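Local coordinates for exodeoxyribonuclease 10 (Escherichia coli, PDB 4FZX), which degrades single- and double-stranded DNA from the 3' end towards the 5' end as a magnesium-dependent, distributive exonuclease of the DEDDh family, at a contact of chain A with DNA. Coordinates in Å, arbitrary orientation; residue numbers count along the deposited sequence, not the author numbering.

A contact of chain A with DNA. Residues 81, 100, 104, 112-113. With nucleotides of chain C; nucleotides of chain B.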
# COMPACT_ATOMS: atom_id res chain seq x y z
N ASN A 81 -23.63 0.91 -12.83
CA ASN A 81 -23.36 -0.29 -13.62
C ASN A 81 -24.06 -0.29 -14.98
O ASN A 81 -24.85 -1.19 -15.28
CB ASN A 81 -23.67 -1.56 -12.83
CG ASN A 81 -22.81 -2.75 -13.27
OD1 ASN A 81 -21.87 -2.58 -14.05
ND2 ASN A 81 -23.13 -3.94 -12.78
N MSE A 100 -20.84 3.91 -11.65
CA MSE A 100 -20.07 2.97 -10.83
C MSE A 100 -18.58 2.96 -11.18
O MSE A 100 -17.73 2.98 -10.28
CB MSE A 100 -20.64 1.55 -10.92
CG MSE A 100 -19.81 0.50 -10.16
SE MSE A 100 -20.60 -1.30 -10.11
CE MSE A 100 -19.59 -2.13 -11.56
N ARG A 104 -15.59 4.42 -8.73
CA ARG A 104 -14.42 3.61 -8.42
C ARG A 104 -13.12 4.30 -8.84
O ARG A 104 -12.11 4.20 -8.14
CB ARG A 104 -14.51 2.24 -9.09
CG ARG A 104 -15.62 1.37 -8.56
CD ARG A 104 -15.57 -0.01 -9.17
NE ARG A 104 -14.56 -0.85 -8.54
CZ ARG A 104 -14.20 -2.04 -8.99
NH1 ARG A 104 -14.78 -2.57 -10.07
NH2 ARG A 104 -13.27 -2.74 -8.34
N TYR A 112 -19.20 0.36 -3.49
CA TYR A 112 -19.59 1.11 -4.69
C TYR A 112 -20.95 0.73 -5.29
O TYR A 112 -21.22 1.00 -6.47
CB TYR A 112 -18.48 1.08 -5.75
CG TYR A 112 -17.93 -0.31 -6.04
CD1 TYR A 112 -16.75 -0.74 -5.45
CD2 TYR A 112 -18.62 -1.19 -6.88
CE1 TYR A 112 -16.25 -2.01 -5.69
CE2 TYR A 112 -18.12 -2.45 -7.15
CZ TYR A 112 -16.94 -2.87 -6.54
OH TYR A 112 -16.44 -4.13 -6.80
N SER A 113 -21.84 0.19 -4.46
CA SER A 113 -23.25 0.09 -4.84
C SER A 113 -23.89 1.47 -4.88
O SER A 113 -23.35 2.43 -4.33
CB SER A 113 -24.02 -0.81 -3.89
OG SER A 113 -24.15 -0.20 -2.62
P DT C 2 -13.81 -6.96 -19.68
OP1 DT C 2 -13.37 -6.16 -20.84
OP2 DT C 2 -12.98 -8.07 -19.17
O5' DT C 2 -14.11 -5.98 -18.46
C5' DT C 2 -15.19 -5.07 -18.59
C4' DT C 2 -15.14 -4.05 -17.49
O4' DT C 2 -15.62 -4.65 -16.28
C3' DT C 2 -13.74 -3.55 -17.17
O3' DT C 2 -13.86 -2.18 -16.84
C2' DT C 2 -13.30 -4.43 -16.00
C1' DT C 2 -14.62 -4.64 -15.27
N1 DT C 2 -14.80 -5.92 -14.54
C2 DT C 2 -15.45 -5.91 -13.32
O2 DT C 2 -15.78 -4.89 -12.76
N3 DT C 2 -15.66 -7.15 -12.77
C4 DT C 2 -15.36 -8.38 -13.32
O4 DT C 2 -15.60 -9.44 -12.75
C5 DT C 2 -14.70 -8.32 -14.61
C7 DT C 2 -14.30 -9.59 -15.31
C6 DT C 2 -14.48 -7.12 -15.16
P DA B 14 -17.15 -9.73 -0.91
OP1 DA B 14 -16.29 -9.24 0.21
OP2 DA B 14 -17.91 -11.00 -0.80
O5' DA B 14 -18.21 -8.61 -1.30
C5' DA B 14 -18.67 -8.55 -2.64
C4' DA B 14 -18.65 -7.11 -3.11
O4' DA B 14 -17.81 -6.99 -4.29
C3' DA B 14 -20.03 -6.63 -3.52
O3' DA B 14 -20.16 -5.24 -3.27
C2' DA B 14 -20.09 -6.96 -5.01
C1' DA B 14 -18.63 -6.78 -5.44
N9 DA B 14 -18.24 -7.72 -6.49
C8 DA B 14 -18.38 -9.09 -6.50
N7 DA B 14 -17.97 -9.66 -7.61
C5 DA B 14 -17.55 -8.59 -8.39
C6 DA B 14 -17.02 -8.52 -9.69
N6 DA B 14 -16.80 -9.61 -10.43
N1 DA B 14 -16.70 -7.29 -10.17
C2 DA B 14 -16.95 -6.22 -9.41
N3 DA B 14 -17.47 -6.16 -8.19
C4 DA B 14 -17.73 -7.39 -7.72
P DC B 15 -21.63 -4.60 -3.21
OP1 DC B 15 -21.50 -3.36 -2.40
OP2 DC B 15 -22.60 -5.65 -2.83
O5' DC B 15 -21.94 -4.22 -4.74
C5' DC B 15 -21.18 -3.24 -5.45
C4' DC B 15 -21.53 -3.26 -6.93
O4' DC B 15 -20.84 -4.37 -7.55
C3' DC B 15 -23.01 -3.50 -7.24
O3' DC B 15 -23.72 -2.26 -7.37
C2' DC B 15 -22.99 -4.32 -8.54
C1' DC B 15 -21.52 -4.69 -8.75
N1 DC B 15 -21.26 -6.14 -9.11
C2 DC B 15 -20.61 -6.45 -10.31
O2 DC B 15 -20.24 -5.54 -11.04
N3 DC B 15 -20.38 -7.74 -10.64
C4 DC B 15 -20.75 -8.72 -9.82
N4 DC B 15 -20.49 -9.98 -10.20
C5 DC B 15 -21.42 -8.44 -8.58
C6 DC B 15 -21.65 -7.15 -8.27
O HOH W 1 -18.88 -2.48 -3.22
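The loop residues Tyr112 and Ser113, just ahead of helix 114-120, meet the minor-groove side of the duplex together with Met100 and Arg104 of helix 99-106. Tyr112 OH donates a hydrogen bond to N3 on the sugar edge of DA14 of chain B at 2.7 Å, and N3 lies in the plane of the phenol ring, beyond its hydroxyl edge. DA14 itself is held in a Watson-Crick pair with DT2 of chain C, so the phenol engages the minor-groove edge of a paired base; since pyrimidine O2 also presents an acceptor in this groove, the bond is unlikely to be strongly sequence-selective. With chi1 at 49°, CG of Tyr112 stands between its backbone N and carbonyl carbon, and the ring reaches past the next sugar: CE2 lies 3.4 Å from O4' of DC15 of chain B. Arg104 NE sits 3.5 Å above one ring face, towards the rim, while a water covers the centre of the opposite face. That water links Tyr112 N (2.9 Å) to DA14 O3' and to phosphate oxygen OP1 of DC15. A phenylalanine in place of Tyr112 would probably leave adenine N3 without its hydroxyl donor. Met100, a selenomethionine here, bends at chi3 (98°), laying SE 3.8 Å from C1' of DC15 and turning CE towards cytosine O2. Arg104 NH1 approaches DT2 O2 edge-on at 3.7 Å, too long for a direct bond but placing a probable positive charge beside the groove. Ser113 lies against the DC15 sugar by its backbone, CA 3.5 Å from O3'. In the fold, the patch is formed by helix 99-106 and the loop before helix 114-120, with Asn81, following strand 76-79, at its margin.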